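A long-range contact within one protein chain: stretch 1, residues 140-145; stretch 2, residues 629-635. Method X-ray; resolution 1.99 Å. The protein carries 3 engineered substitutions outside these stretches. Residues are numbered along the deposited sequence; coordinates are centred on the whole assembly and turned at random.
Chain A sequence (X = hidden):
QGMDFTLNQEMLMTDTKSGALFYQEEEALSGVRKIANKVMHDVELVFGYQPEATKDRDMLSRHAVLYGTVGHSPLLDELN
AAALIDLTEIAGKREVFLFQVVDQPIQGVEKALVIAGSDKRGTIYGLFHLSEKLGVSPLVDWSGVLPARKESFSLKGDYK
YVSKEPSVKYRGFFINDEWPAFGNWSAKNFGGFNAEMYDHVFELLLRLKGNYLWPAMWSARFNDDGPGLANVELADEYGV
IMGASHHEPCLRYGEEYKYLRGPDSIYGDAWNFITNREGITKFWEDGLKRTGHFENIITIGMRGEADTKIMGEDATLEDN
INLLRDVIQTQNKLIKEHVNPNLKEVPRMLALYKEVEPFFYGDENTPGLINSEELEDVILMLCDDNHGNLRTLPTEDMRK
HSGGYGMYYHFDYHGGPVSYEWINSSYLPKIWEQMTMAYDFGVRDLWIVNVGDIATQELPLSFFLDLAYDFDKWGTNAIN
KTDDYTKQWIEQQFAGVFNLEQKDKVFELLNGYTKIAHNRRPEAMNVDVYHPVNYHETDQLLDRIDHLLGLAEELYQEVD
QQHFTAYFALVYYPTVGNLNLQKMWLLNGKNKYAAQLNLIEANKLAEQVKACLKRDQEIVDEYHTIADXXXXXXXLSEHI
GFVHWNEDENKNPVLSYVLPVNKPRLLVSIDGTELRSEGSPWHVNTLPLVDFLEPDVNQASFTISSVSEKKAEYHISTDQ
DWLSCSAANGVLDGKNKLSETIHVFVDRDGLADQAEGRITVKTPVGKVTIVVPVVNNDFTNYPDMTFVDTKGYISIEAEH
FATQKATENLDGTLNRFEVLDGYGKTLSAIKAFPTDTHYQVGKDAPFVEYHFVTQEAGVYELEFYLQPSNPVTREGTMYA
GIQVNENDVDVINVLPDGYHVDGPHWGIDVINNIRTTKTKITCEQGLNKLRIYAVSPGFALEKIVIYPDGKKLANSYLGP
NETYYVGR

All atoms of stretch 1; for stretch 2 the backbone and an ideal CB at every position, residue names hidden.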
ATOM      1  N   VAL A 140     -28.975  24.532  31.703  1.00 35.64           N
ATOM      2  CA  VAL A 140     -28.525  25.748  32.391  1.00 40.82           C
ATOM      3  C   VAL A 140     -27.312  25.469  33.285  1.00 38.99           C
ATOM      4  O   VAL A 140     -26.319  26.205  33.255  1.00 44.69           O
ATOM      5  CB  VAL A 140     -29.691  26.383  33.186  1.00 33.70           C
ATOM      6  CG1 VAL A 140     -30.299  25.393  34.185  1.00 30.72           C
ATOM      7  CG2 VAL A 140     -29.220  27.653  33.878  1.00 35.69           C
ATOM      8  N   ASP A 141     -27.346  24.396  34.046  1.00 40.27           N
ATOM      9  CA  ASP A 141     -26.218  24.058  34.909  1.00 47.16           C
ATOM     10  C   ASP A 141     -25.190  23.176  34.209  1.00 47.45           C
ATOM     11  O   ASP A 141     -23.988  23.435  34.302  1.00 49.29           O
ATOM     12  CB  ASP A 141     -26.728  23.359  36.177  1.00 57.28           C
ATOM     13  CG  ASP A 141     -25.598  22.793  37.033  1.00 72.30           C
ATOM     14  OD1 ASP A 141     -25.043  23.546  37.867  1.00 80.71           O
ATOM     15  OD2 ASP A 141     -25.264  21.598  36.868  1.00 74.13           O
ATOM     16  N   TRP A 142     -25.652  22.156  33.480  1.00 43.58           N
ATOM     17  CA  TRP A 142     -24.758  21.181  32.868  1.00 42.07           C
ATOM     18  C   TRP A 142     -23.822  21.805  31.831  1.00 45.65           C
ATOM     19  O   TRP A 142     -22.627  21.481  31.792  1.00 46.13           O
ATOM     20  CB  TRP A 142     -25.567  20.046  32.234  1.00 42.25           C
ATOM     21  CG  TRP A 142     -24.624  19.029  31.717  1.00 46.08           C
ATOM     22  CD1 TRP A 142     -24.239  18.833  30.424  1.00 45.19           C
ATOM     23  CD2 TRP A 142     -23.876  18.101  32.510  1.00 42.25           C
ATOM     24  NE1 TRP A 142     -23.312  17.819  30.364  1.00 50.25           N
ATOM     25  CE2 TRP A 142     -23.078  17.351  31.630  1.00 46.48           C
ATOM     26  CE3 TRP A 142     -23.833  17.822  33.877  1.00 44.36           C
ATOM     27  CZ2 TRP A 142     -22.221  16.340  32.071  1.00 50.57           C
ATOM     28  CZ3 TRP A 142     -22.993  16.803  34.321  1.00 50.41           C
ATOM     29  CH2 TRP A 142     -22.184  16.090  33.414  1.00 48.62           C
ATOM     30  N   SER A 143     -24.329  22.700  30.975  1.00 40.67           N
ATOM     31  CA  SER A 143     -23.539  23.284  29.898  1.00 43.94           C
ATOM     32  C   SER A 143     -23.332  24.787  30.070  1.00 45.10           C
ATOM     33  O   SER A 143     -22.795  25.443  29.162  1.00 46.00           O
ATOM     34  CB  SER A 143     -24.213  23.022  28.546  1.00 48.08           C
ATOM     35  OG  SER A 143     -24.379  21.631  28.308  1.00 52.12           O
ATOM     36  N   GLY A 144     -23.777  25.356  31.186  1.00 44.66           N
ATOM     37  CA  GLY A 144     -23.681  26.804  31.349  1.00 45.40           C
ATOM     38  C   GLY A 144     -24.490  27.602  30.345  1.00 41.06           C
ATOM     39  O   GLY A 144     -24.011  28.613  29.839  1.00 42.25           O
ATOM     40  N   VAL A 145     -25.711  27.175  30.043  1.00 43.48           N
ATOM     41  CA  VAL A 145     -26.576  27.924  29.134  1.00 45.27           C
ATOM     42  C   VAL A 145     -27.322  28.968  29.966  1.00 42.61           C
ATOM     43  O   VAL A 145     -28.293  28.654  30.645  1.00 35.74           O
ATOM     44  CB  VAL A 145     -27.538  26.997  28.386  1.00 39.54           C
ATOM     45  CG1 VAL A 145     -28.445  27.816  27.433  1.00 42.50           C
ATOM     46  CG2 VAL A 145     -26.722  25.947  27.622  1.00 40.35           C
ATOM     47  N   UNK A 629     -12.023  25.536  33.191  1.00 46.69           N
ATOM     48  CA  UNK A 629     -11.918  24.088  33.234  1.00 46.01           C
ATOM     49  C   UNK A 629     -13.216  23.376  33.536  1.00 50.62           C
ATOM     50  O   UNK A 629     -13.200  22.246  34.053  1.00 49.29           O
ATOM     51  CB  UNK A 629     -10.875  23.684  34.278  1.00 46.01           C
ATOM     52  N   UNK A 630     -14.352  24.021  33.237  1.00 48.97           N
ATOM     53  CA  UNK A 630     -15.664  23.397  33.393  1.00 48.60           C
ATOM     54  C   UNK A 630     -15.746  22.038  32.690  1.00 48.71           C
ATOM     55  O   UNK A 630     -16.398  21.112  33.201  1.00 46.52           O
ATOM     56  CB  UNK A 630     -16.750  24.327  32.849  1.00 48.60           C
ATOM     57  N   UNK A 631     -15.100  21.899  31.519  1.00 41.76           N
ATOM     58  CA  UNK A 631     -15.102  20.655  30.748  1.00 40.43           C
ATOM     59  C   UNK A 631     -13.746  19.949  30.759  1.00 39.45           C
ATOM     60  O   UNK A 631     -13.478  19.124  29.881  1.00 41.24           O
ATOM     61  CB  UNK A 631     -15.516  20.943  29.303  1.00 40.43           C
ATOM     62  N   UNK A 632     -12.901  20.242  31.734  1.00 41.72           N
ATOM     63  CA  UNK A 632     -11.561  19.664  31.738  1.00 48.15           C
ATOM     64  C   UNK A 632     -11.607  18.139  31.684  1.00 47.87           C
ATOM     65  O   UNK A 632     -12.303  17.488  32.466  1.00 48.81           O
ATOM     66  CB  UNK A 632     -10.794  20.120  32.981  1.00 48.15           C
ATOM     67  N   UNK A 633     -10.844  17.567  30.755  1.00 44.15           N
ATOM     68  CA  UNK A 633     -10.743  16.134  30.619  1.00 41.43           C
ATOM     69  C   UNK A 633     -11.803  15.492  29.751  1.00 44.50           C
ATOM     70  O   UNK A 633     -11.609  14.347  29.316  1.00 43.40           O
ATOM     71  CB  UNK A 633     -10.789  15.497  32.010  1.00 41.43           C
ATOM     72  N   UNK A 634     -12.896  16.207  29.441  1.00 42.85           N
ATOM     73  CA  UNK A 634     -13.992  15.615  28.676  1.00 41.02           C
ATOM     74  C   UNK A 634     -13.592  15.253  27.249  1.00 41.57           C
ATOM     75  O   UNK A 634     -14.292  14.464  26.610  1.00 41.40           O
ATOM     76  CB  UNK A 634     -15.180  16.579  28.643  1.00 41.02           C
ATOM     77  N   UNK A 635     -12.488  15.805  26.741  1.00 43.03           N
ATOM     78  CA  UNK A 635     -12.043  15.519  25.387  1.00 44.00           C
ATOM     79  C   UNK A 635     -10.746  14.738  25.320  1.00 44.74           C
ATOM     80  O   UNK A 635     -10.082  14.717  24.275  1.00 39.84           O
ATOM     81  CB  UNK A 635     -11.881  16.829  24.614  1.00 44.00           C
TER

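Position 629 has a phi of 75° and a psi of 25°, and stretch 1 lies out of its reach. Positive phi by itself favours glycine, although asparagine or aspartate can tolerate it. Gly629 opens a type I turn closed by the backbone hydrogen bond from N of 632 to O of Gly629, 3.1 Å.

Position 630 makes the nearest backbone approach, its CA 8.6 Å from the CA of Ser143, and its CA-to-CB bond points toward stretch 1. No atom of that stretch comes within 5.5 Å of the ideal CB, so a short side chain would stop in the gap. What waits across it is largely backbone: the carbonyl oxygens of Asp141 and Trp142, and bare Gly144. A long side chain ending in a donor suits this place; lysine and arginine are the obvious candidates, glutamine a shorter one. It is Lys630. Chi1 to chi3 are all t and carry CE across the gap; chi4, near 2°, is eclipsed and swings NZ out of the extended line, toward the carbonyl oxygens. NZ of Lys630 donates a hydrogen bond to O of Asp141 at 3.2 Å and lies 3.5 Å from O of Trp142. CE of Lys630 packs 3.6 Å from N of Gly144; a CB on Gly144 would sit only 3.4 Å from that CE, so the missing side chain leaves room for the lysine.

At position 631 the CA-to-CB bond points sideways, and again the ideal CB touches nothing opposite. Only a side chain of some length can turn back to the contact, so a large apolar or aromatic group, or a long methionine, would serve. Phe631, with chi1 m, brings its ring nearer: CZ is 4.2 Å from O of Ser143, which lies at the ring edge, and CE1 is 4.1 Å from O of Trp142.

Position 632 is out of reach, little constrained by stretch 1. Tyr632 ends the first turn.

At position 633, phi 87° and psi -15°, a CB would be jammed against the preceding carbonyl oxygen, which by itself calls for glycine. Gly633 fits the type II turn from Phe631 to 634.

Position 634 points toward stretch 1, where the indole of Trp142 reaches back although its own CA-to-CB bond points away. The ideal CB has nothing of stretch 1 within 5.5 Å, so a long, flexible apolar chain such as methionine suits best; leucine would be compatible but would not reach the indole. Met634, whose N donates a hydrogen bond to O of Phe631 at 3.0 Å, sets CE 4.4 Å from CZ2 of Trp142, a loose apolar contact.

Position 635 is out of reach; it is Gly635.

Stretch 2, residues 629-635: GKFYGMG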
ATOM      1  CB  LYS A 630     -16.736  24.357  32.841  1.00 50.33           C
ATOM      2  CG  LYS A 630     -18.184  23.935  33.080  1.00 53.19           C
ATOM      3  CD  LYS A 630     -19.164  24.828  32.296  1.00 55.18           C
ATOM      4  CE  LYS A 630     -20.635  24.647  32.739  1.00 53.87           C
ATOM      5  NZ  LYS A 630     -20.851  23.683  33.867  1.00 51.31           N
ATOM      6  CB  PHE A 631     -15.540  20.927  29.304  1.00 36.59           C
ATOM      7  CG  PHE A 631     -16.805  21.722  29.231  1.00 42.18           C
ATOM      8  CD1 PHE A 631     -18.031  21.119  29.543  1.00 42.66           C
ATOM      9  CD2 PHE A 631     -16.778  23.073  28.939  1.00 41.95           C
ATOM     10  CE1 PHE A 631     -19.227  21.870  29.535  1.00 44.25           C
ATOM     11  CE2 PHE A 631     -17.974  23.822  28.928  1.00 44.91           C
ATOM     12  CZ  PHE A 631     -19.190  23.213  29.229  1.00 44.37           C
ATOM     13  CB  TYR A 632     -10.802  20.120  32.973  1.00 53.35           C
ATOM     14  CG  TYR A 632      -9.442  19.475  33.116  1.00 58.88           C
ATOM     15  CD1 TYR A 632      -9.274  18.329  33.891  1.00 59.81           C
ATOM     16  CD2 TYR A 632      -8.322  20.009  32.473  1.00 62.28           C
ATOM     17  CE1 TYR A 632      -8.035  17.731  34.033  1.00 64.27           C
ATOM     18  CE2 TYR A 632      -7.069  19.412  32.606  1.00 68.20           C
ATOM     19  CZ  TYR A 632      -6.935  18.274  33.393  1.00 71.13           C
ATOM     20  OH  TYR A 632      -5.707  17.669  33.545  1.00 76.87           O
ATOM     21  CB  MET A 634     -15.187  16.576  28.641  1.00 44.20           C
ATOM     22  CG  MET A 634     -15.966  16.616  29.939  1.00 50.15           C
ATOM     23  SD  MET A 634     -16.537  14.964  30.393  1.00 56.90           S
ATOM     24  CE  MET A 634     -17.938  15.432  31.460  1.00 51.80           C
TER
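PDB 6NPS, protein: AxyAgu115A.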